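Local structure of heme utilization cystosolic carrier protein HutX (Pectobacterium carotovorum, 2PH0) at residues 27-32 against 126-132. The protein probably binds heme and carries it through the cytosol as part of bacterial heme uptake and utilization. Coordinates in Å, arbitrary orientation, origin at the centre of the assembly. Numbering follows the deposited sequence.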
ATOM      1  N   SER B  27      16.455   5.483   8.613  1.00 25.56           N
ATOM      2  CA  SER B  27      15.071   5.513   8.152  1.00 24.10           C
ATOM      3  C   SER B  27      14.821   6.598   7.108  1.00 27.63           C
ATOM      4  O   SER B  27      15.651   7.490   6.902  1.00 19.02           O
ATOM      5  CB  SER B  27      14.127   5.739   9.335  1.00 21.23           C
ATOM      6  OG  SER B  27      14.305   7.040   9.880  1.00 18.46           O
ATOM      7  N   LEU B  28      13.669   6.503   6.448  1.00 19.55           N
ATOM      8  CA  LEU B  28      13.276   7.477   5.445  1.00 20.48           C
ATOM      9  C   LEU B  28      13.043   8.819   6.145  1.00 17.35           C
ATOM     10  O   LEU B  28      13.374   9.882   5.603  1.00 16.40           O
ATOM     11  CB  LEU B  28      11.984   7.033   4.747  1.00 20.28           C
ATOM     12  CG  LEU B  28      11.713   7.508   3.313  1.00 23.54           C
ATOM     13  CD1 LEU B  28      10.230   7.347   3.008  1.00 25.01           C
ATOM     14  CD2 LEU B  28      12.118   8.954   3.127  1.00 28.08           C
ATOM     15  N   PHE B  29      12.480   8.787   7.350  1.00 16.78           N
ATOM     16  CA  PHE B  29      12.234  10.045   8.049  1.00 17.34           C
ATOM     17  C   PHE B  29      13.535  10.765   8.371  1.00 19.05           C
ATOM     18  O   PHE B  29      13.599  11.997   8.327  1.00 14.45           O
ATOM     19  CB  PHE B  29      11.461   9.845   9.352  1.00 18.27           C
ATOM     20  CG  PHE B  29      11.160  11.142  10.065  1.00 23.78           C
ATOM     21  CD1 PHE B  29      10.305  12.081   9.490  1.00 20.19           C
ATOM     22  CD2 PHE B  29      11.763  11.442  11.283  1.00 25.53           C
ATOM     23  CE1 PHE B  29      10.056  13.302  10.115  1.00 23.53           C
ATOM     24  CE2 PHE B  29      11.519  12.662  11.918  1.00 24.46           C
ATOM     25  CZ  PHE B  29      10.664  13.592  11.332  1.00 21.06           C
ATOM     26  N   ALA B  30      14.564   9.997   8.712  1.00 20.38           N
ATOM     27  CA  ALA B  30      15.863  10.579   9.036  1.00 22.16           C
ATOM     28  C   ALA B  30      16.370  11.384   7.837  1.00 21.64           C
ATOM     29  O   ALA B  30      16.870  12.502   7.989  1.00 17.87           O
ATOM     30  CB  ALA B  30      16.858   9.473   9.400  1.00 18.88           C
ATOM     31  N   VAL B  31      16.223  10.815   6.644  1.00 18.38           N
ATOM     32  CA  VAL B  31      16.645  11.486   5.425  1.00 18.69           C
ATOM     33  C   VAL B  31      15.815  12.744   5.178  1.00 22.98           C
ATOM     34  O   VAL B  31      16.361  13.804   4.891  1.00 18.44           O
ATOM     35  CB  VAL B  31      16.517  10.550   4.203  1.00 20.53           C
ATOM     36  CG1 VAL B  31      16.934  11.273   2.944  1.00 18.50           C
ATOM     37  CG2 VAL B  31      17.380   9.318   4.413  1.00 26.48           C
ATOM     38  N   VAL B  32      14.495  12.629   5.307  1.00 17.68           N
ATOM     39  CA  VAL B  32      13.606  13.768   5.079  1.00 16.57           C
ATOM     40  C   VAL B  32      13.853  14.913   6.054  1.00 21.43           C
ATOM     41  O   VAL B  32      13.821  16.090   5.675  1.00 18.54           O
ATOM     42  CB  VAL B  32      12.136  13.312   5.146  1.00 19.41           C
ATOM     43  CG1 VAL B  32      11.193  14.507   5.105  1.00 16.36           C
ATOM     44  CG2 VAL B  32      11.859  12.381   3.973  1.00 14.99           C
ATOM     45  N   PHE B 126       4.593   9.442   7.949  1.00 12.67           N
ATOM     46  CA  PHE B 126       5.525   8.517   8.598  1.00 12.03           C
ATOM     47  C   PHE B 126       5.024   7.921   9.911  1.00 11.62           C
ATOM     48  O   PHE B 126       4.335   8.583  10.681  1.00 15.34           O
ATOM     49  CB  PHE B 126       6.836   9.240   8.932  1.00 14.64           C
ATOM     50  CG  PHE B 126       7.508   9.887   7.757  1.00 15.30           C
ATOM     51  CD1 PHE B 126       8.483   9.205   7.035  1.00 20.45           C
ATOM     52  CD2 PHE B 126       7.206  11.197   7.406  1.00 19.07           C
ATOM     53  CE1 PHE B 126       9.157   9.822   5.982  1.00 16.88           C
ATOM     54  CE2 PHE B 126       7.875  11.823   6.348  1.00 12.27           C
ATOM     55  CZ  PHE B 126       8.850  11.131   5.642  1.00 14.82           C
ATOM     56  N   ASN B 127       5.413   6.675  10.176  1.00 16.11           N
ATOM     57  CA  ASN B 127       5.045   6.027  11.429  1.00 21.71           C
ATOM     58  C   ASN B 127       6.180   6.269  12.435  1.00 23.05           C
ATOM     59  O   ASN B 127       7.148   6.975  12.132  1.00 21.32           O
ATOM     60  CB  ASN B 127       4.807   4.516  11.231  1.00 18.24           C
ATOM     61  CG  ASN B 127       6.022   3.786  10.685  1.00 22.51           C
ATOM     62  OD1 ASN B 127       7.157   4.242  10.824  1.00 21.19           O
ATOM     63  ND2 ASN B 127       5.787   2.625  10.077  1.00 20.44           N
ATOM     64  N   ALA B 128       6.067   5.685  13.623  1.00 23.19           N
ATOM     65  CA  ALA B 128       7.079   5.875  14.660  1.00 21.60           C
ATOM     66  C   ALA B 128       8.461   5.354  14.288  1.00 23.23           C
ATOM     67  O   ALA B 128       9.470   5.872  14.768  1.00 28.86           O
ATOM     68  CB  ALA B 128       6.613   5.235  15.971  1.00 24.58           C
ATOM     69  N   ASN B 129       8.515   4.333  13.439  1.00 19.33           N
ATOM     70  CA  ASN B 129       9.797   3.774  13.018  1.00 23.22           C
ATOM     71  C   ASN B 129      10.471   4.590  11.921  1.00 24.37           C
ATOM     72  O   ASN B 129      11.577   4.263  11.499  1.00 23.63           O
ATOM     73  CB  ASN B 129       9.632   2.332  12.538  1.00 25.41           C
ATOM     74  CG  ASN B 129       9.321   1.376  13.668  1.00 37.73           C
ATOM     75  OD1 ASN B 129       9.904   1.466  14.747  1.00 45.68           O
ATOM     76  ND2 ASN B 129       8.409   0.443  13.421  1.00 48.57           N
ATOM     77  N   GLY B 130       9.793   5.631  11.444  1.00 22.83           N
ATOM     78  CA  GLY B 130      10.376   6.479  10.419  1.00 21.43           C
ATOM     79  C   GLY B 130      10.171   6.029   8.987  1.00 22.47           C
ATOM     80  O   GLY B 130      10.806   6.565   8.079  1.00 18.07           O
ATOM     81  N   ALA B 131       9.296   5.049   8.777  1.00 19.29           N
ATOM     82  CA  ALA B 131       9.017   4.564   7.434  1.00 20.81           C
ATOM     83  C   ALA B 131       7.784   5.283   6.901  1.00 16.19           C
ATOM     84  O   ALA B 131       6.948   5.748   7.676  1.00 16.32           O
ATOM     85  CB  ALA B 131       8.776   3.060   7.453  1.00 23.93           C
ATOM     86  N   ALA B 132       7.670   5.374   5.580  1.00 15.32           N
ATOM     87  CA  ALA B 132       6.517   6.035   4.976  1.00 13.96           C
ATOM     88  C   ALA B 132       5.331   5.096   4.967  1.00 17.86           C
ATOM     89  O   ALA B 132       5.430   3.978   4.461  1.00 23.14           O
ATOM     90  CB  ALA B 132       6.838   6.457   3.547  1.00 17.92           C
TER
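Phe126 packs its ring against the start of helix 28-33, touching the side chains of Leu28, Phe29 and Val32. It is the last residue of strand 118-126, where a beta hairpin of the ChuX/HutX fold turns back into strand 132-137; the contact packs this hairpin end onto the N-terminal helical region. Phe29 directs its ring edge at the face of Phe126 in a T-shaped stack, centroids 5.2 Å apart and planes at 69°, and its CB adds an off-centre CH-pi contact, 4.3 Å from the Phe126 centroid. Val32 CG2 comes within 3.7 Å of Phe126 CZ, while Leu28 CD1 lies 4.0 Å from Phe126 CE1 and 3.5 Å from Ala132 CB, so Leu28 spans both arms of the hairpin. Beyond the pair, Phe29 also stacks on His107, and Val32 reaches Ala109 and Ile111 on strand 107-115.

The hairpin tip is a type I turn, Asn127 to Gly130, plus G1 bulge: Gly130 N donates to Asn127 O at 3.0 Å and Asn127 N to Ala131 O at 3.1 Å. Asn127 OD1 accepts from Ala131 N at 3.1 Å, and its ND2 is hydrogen-bonded to OD2 of Asp69 of the second subunit, tying the turn to the dimer partner. Gly130, the bulge residue at phi/psi 86/11, sits where a CB would clash with Ser27 OG and with the preceding carbonyl. Ser27 N-caps the helix, its OG taking Ala30 N at 3.2 Å. One residue earlier, the Phe29 amide is met from the hairpin: Phe29 N donates to Gly130 O at 2.9 Å, with an N-H...O angle of 147°.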